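Side-chain contact in CELL division control protein 6 (Pyrobaculum aerophilum, PDB 1FNN), which binds ADP with magnesium as an AAA+ protein of the Cdc6/Cdc18 family and is probably involved in regulating DNA replication: residues A[284-289]-A[340-345]. Numbering follows the deposited sequence.
Sequences IGLPLH and NDLREK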
ATOM      1  N   ILE A 284     -26.738  -7.248  11.479  1.00 40.44           N
ATOM      2  CA  ILE A 284     -28.180  -7.364  11.741  1.00 47.22           C
ATOM      3  C   ILE A 284     -28.844  -8.370  10.804  1.00 43.51           C
ATOM      4  O   ILE A 284     -29.630  -9.217  11.247  1.00 42.91           O
ATOM      5  CB  ILE A 284     -28.846  -5.969  11.634  1.00 50.70           C
ATOM      6  CG1 ILE A 284     -28.564  -5.154  12.896  1.00 52.19           C
ATOM      7  CG2 ILE A 284     -30.350  -6.081  11.406  1.00 56.48           C
ATOM      8  CD1 ILE A 284     -29.032  -3.717  12.824  1.00 55.62           C
ATOM      9  N   GLY A 285     -28.477  -8.305   9.536  1.00 42.70           N
ATOM     10  CA  GLY A 285     -28.928  -9.188   8.498  1.00 44.17           C
ATOM     11  C   GLY A 285     -28.475 -10.633   8.570  1.00 45.50           C
ATOM     12  O   GLY A 285     -29.122 -11.430   7.891  1.00 45.90           O
ATOM     13  N   LEU A 286     -27.452 -11.042   9.312  1.00 38.78           N
ATOM     14  CA  LEU A 286     -27.085 -12.453   9.339  1.00 37.48           C
ATOM     15  C   LEU A 286     -28.291 -13.233   9.895  1.00 38.11           C
ATOM     16  O   LEU A 286     -28.867 -12.834  10.924  1.00 34.83           O
ATOM     17  CB  LEU A 286     -25.855 -12.689  10.233  1.00 37.71           C
ATOM     18  CG  LEU A 286     -24.644 -11.787   9.847  1.00 40.98           C
ATOM     19  CD1 LEU A 286     -23.455 -12.036  10.753  1.00 40.84           C
ATOM     20  CD2 LEU A 286     -24.266 -11.911   8.378  1.00 39.43           C
ATOM     21  N   PRO A 287     -28.418 -14.458   9.440  1.00 33.50           N
ATOM     22  CA  PRO A 287     -29.359 -15.406  10.021  1.00 37.40           C
ATOM     23  C   PRO A 287     -28.992 -15.634  11.470  1.00 38.67           C
ATOM     24  O   PRO A 287     -27.767 -15.623  11.780  1.00 34.91           O
ATOM     25  CB  PRO A 287     -29.094 -16.714   9.282  1.00 36.95           C
ATOM     26  CG  PRO A 287     -28.609 -16.264   7.941  1.00 40.98           C
ATOM     27  CD  PRO A 287     -27.824 -14.985   8.182  1.00 38.04           C
ATOM     28  N   LEU A 288     -29.975 -16.040  12.281  1.00 33.93           N
ATOM     29  CA  LEU A 288     -29.732 -16.365  13.666  1.00 35.01           C
ATOM     30  C   LEU A 288     -28.518 -17.245  13.934  1.00 35.47           C
ATOM     31  O   LEU A 288     -27.698 -16.977  14.812  1.00 33.24           O
ATOM     32  CB  LEU A 288     -30.943 -17.074  14.332  1.00 33.71           C
ATOM     33  CG  LEU A 288     -30.821 -17.507  15.773  1.00 39.95           C
ATOM     34  CD1 LEU A 288     -30.523 -16.336  16.708  1.00 39.84           C
ATOM     35  CD2 LEU A 288     -32.091 -18.224  16.281  1.00 38.96           C
ATOM     36  N   HIS A 289     -28.440 -18.441  13.375  1.00 32.24           N
ATOM     37  CA  HIS A 289     -27.373 -19.378  13.639  1.00 33.45           C
ATOM     38  C   HIS A 289     -25.994 -18.875  13.146  1.00 32.91           C
ATOM     39  O   HIS A 289     -25.019 -19.388  13.648  1.00 30.70           O
ATOM     40  CB  HIS A 289     -27.724 -20.768  13.068  1.00 30.86           C
ATOM     41  CG  HIS A 289     -28.580 -21.401  14.149  1.00 36.56           C
ATOM     42  ND1 HIS A 289     -28.040 -22.164  15.159  1.00 33.75           N
ATOM     43  CD2 HIS A 289     -29.925 -21.361  14.352  1.00 43.62           C
ATOM     44  CE1 HIS A 289     -29.028 -22.575  15.945  1.00 46.68           C
ATOM     45  NE2 HIS A 289     -30.168 -22.101  15.476  1.00 44.90           N
ATOM     46  N   ASN A 340     -18.184 -19.586   5.328  1.00 40.56           N
ATOM     47  CA  ASN A 340     -18.007 -19.022   3.997  1.00 39.22           C
ATOM     48  C   ASN A 340     -18.618 -17.646   3.826  1.00 41.42           C
ATOM     49  O   ASN A 340     -18.026 -16.795   3.170  1.00 39.72           O
ATOM     50  CB  ASN A 340     -18.719 -19.920   2.974  1.00 49.29           C
ATOM     51  CG  ASN A 340     -17.626 -20.564   2.143  1.00 60.35           C
ATOM     52  OD1 ASN A 340     -17.135 -19.832   1.279  1.00 60.99           O
ATOM     53  ND2 ASN A 340     -17.379 -21.816   2.489  1.00 64.11           N
ATOM     54  N   ASP A 341     -19.861 -17.482   4.319  1.00 37.46           N
ATOM     55  CA  ASP A 341     -20.523 -16.178   4.217  1.00 38.95           C
ATOM     56  C   ASP A 341     -19.824 -15.117   5.052  1.00 37.33           C
ATOM     57  O   ASP A 341     -19.609 -13.959   4.641  1.00 36.09           O
ATOM     58  CB  ASP A 341     -22.015 -16.344   4.634  1.00 36.50           C
ATOM     59  CG  ASP A 341     -22.792 -15.070   4.483  1.00 39.32           C
ATOM     60  OD1 ASP A 341     -23.003 -14.555   3.364  1.00 39.89           O
ATOM     61  OD2 ASP A 341     -23.258 -14.479   5.483  1.00 37.22           O
ATOM     62  N   LEU A 342     -19.441 -15.446   6.283  1.00 34.03           N
ATOM     63  CA  LEU A 342     -18.740 -14.453   7.140  1.00 34.67           C
ATOM     64  C   LEU A 342     -17.404 -14.074   6.488  1.00 37.04           C
ATOM     65  O   LEU A 342     -17.054 -12.886   6.454  1.00 37.52           O
ATOM     66  CB  LEU A 342     -18.493 -15.083   8.516  1.00 31.50           C
ATOM     67  CG  LEU A 342     -19.723 -15.347   9.397  1.00 31.27           C
ATOM     68  CD1 LEU A 342     -19.293 -16.207  10.604  1.00 29.23           C
ATOM     69  CD2 LEU A 342     -20.379 -14.035   9.886  1.00 28.05           C
ATOM     70  N   ARG A 343     -16.733 -15.040   5.866  1.00 34.29           N
ATOM     71  CA  ARG A 343     -15.480 -14.716   5.170  1.00 38.86           C
ATOM     72  C   ARG A 343     -15.730 -13.797   3.973  1.00 41.20           C
ATOM     73  O   ARG A 343     -15.069 -12.785   3.761  1.00 39.27           O
ATOM     74  CB  ARG A 343     -14.829 -15.986   4.647  1.00 41.34           C
ATOM     75  CG  ARG A 343     -13.459 -15.803   3.992  1.00 53.34           C
ATOM     76  CD  ARG A 343     -13.168 -17.008   3.082  1.00 56.68           C
ATOM     77  NE  ARG A 343     -13.676 -16.714   1.752  1.00 73.39           N
ATOM     78  CZ  ARG A 343     -14.699 -17.162   1.062  1.00 74.38           C
ATOM     79  NH1 ARG A 343     -15.538 -18.073   1.517  1.00 82.17           N
ATOM     80  NH2 ARG A 343     -14.914 -16.689  -0.154  1.00 77.40           N
ATOM     81  N   GLU A 344     -16.744 -14.093   3.175  1.00 41.57           N
ATOM     82  CA  GLU A 344     -17.117 -13.289   1.994  1.00 42.79           C
ATOM     83  C   GLU A 344     -17.459 -11.872   2.378  1.00 45.04           C
ATOM     84  O   GLU A 344     -17.126 -10.900   1.679  1.00 43.31           O
ATOM     85  CB  GLU A 344     -18.319 -13.990   1.347  1.00 53.43           C
ATOM     86  CG  GLU A 344     -18.407 -13.967  -0.164  1.00 70.75           C
ATOM     87  CD  GLU A 344     -17.356 -14.913  -0.725  1.00 83.56           C
ATOM     88  OE1 GLU A 344     -16.800 -15.655   0.122  1.00 89.86           O
ATOM     89  OE2 GLU A 344     -17.096 -14.919  -1.942  1.00 89.90           O
ATOM     90  N   LYS A 345     -18.081 -11.688   3.565  1.00 41.72           N
ATOM     91  CA  LYS A 345     -18.402 -10.338   4.004  1.00 40.68           C
ATOM     92  C   LYS A 345     -17.238  -9.627   4.685  1.00 41.44           C
ATOM     93  O   LYS A 345     -17.427  -8.502   5.142  1.00 40.72           O
ATOM     94  CB  LYS A 345     -19.636 -10.359   4.940  1.00 42.64           C
ATOM     95  CG  LYS A 345     -20.844 -10.929   4.158  1.00 43.19           C
ATOM     96  CD  LYS A 345     -22.104 -10.945   5.006  1.00 39.00           C
ATOM     97  CE  LYS A 345     -23.310 -11.153   4.033  1.00 50.25           C
ATOM     98  NZ  LYS A 345     -24.505 -11.124   4.932  1.00 53.51           N
TER
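Leu286 meets the last turn of helix 332-344, and Lys345 just beyond it, with its two methyls, which divide the work: CD1 takes the apolar partner and CD2 the charged ones. The apolar contact is methyl to methyl, Leu286 CD1 to Leu342 CD2 at 3.8 Å, with the two side chains crossing at about a right angle. Neither leucine aims its CA-CB bond at the other segment; the outer methyls make the approach, Leu286 with CG beside the backbone N and anti to the carbonyl carbon (chi1 -54°). Leu342 also packs on Glu290 and Phe293 of helix 288-304 and on Ile347, and both leucines are buried. These helices belong to the C-terminal winged-helix domain of the Cdc6 family; the contact joins the bend between helices 280-285 and 288-304, where Pro287 is the N-cap residue of the second helix, to the end of helix 332-344. It lies far from the bound ADP, toward one end of the elongated chain.

Around CD2 the contacts are van der Waals ones with polar side chains. Lys345 runs past Leu286 in the opposite direction, extended beyond CG, with CD 4.1 Å and NZ 3.5 Å from Leu286 CD2, so that its aliphatic part and its ammonium group both border the methyl. Asp341 touches the same methyl loosely through OD2, whose exact place is uncertain.

For that reason the long salt bridge between Lys345 NZ and Asp341 OD2 (3.6 Å) is doubtful; Glu290 OE1, a like charge, also lies close to OD2. Lys345 N bonds to Asp341 O (2.9 Å), four residues back. On the other segment, the carbonyl oxygens of Ile284 and Leu286 both accept from Lys291 NZ, tying the bend to the following helix.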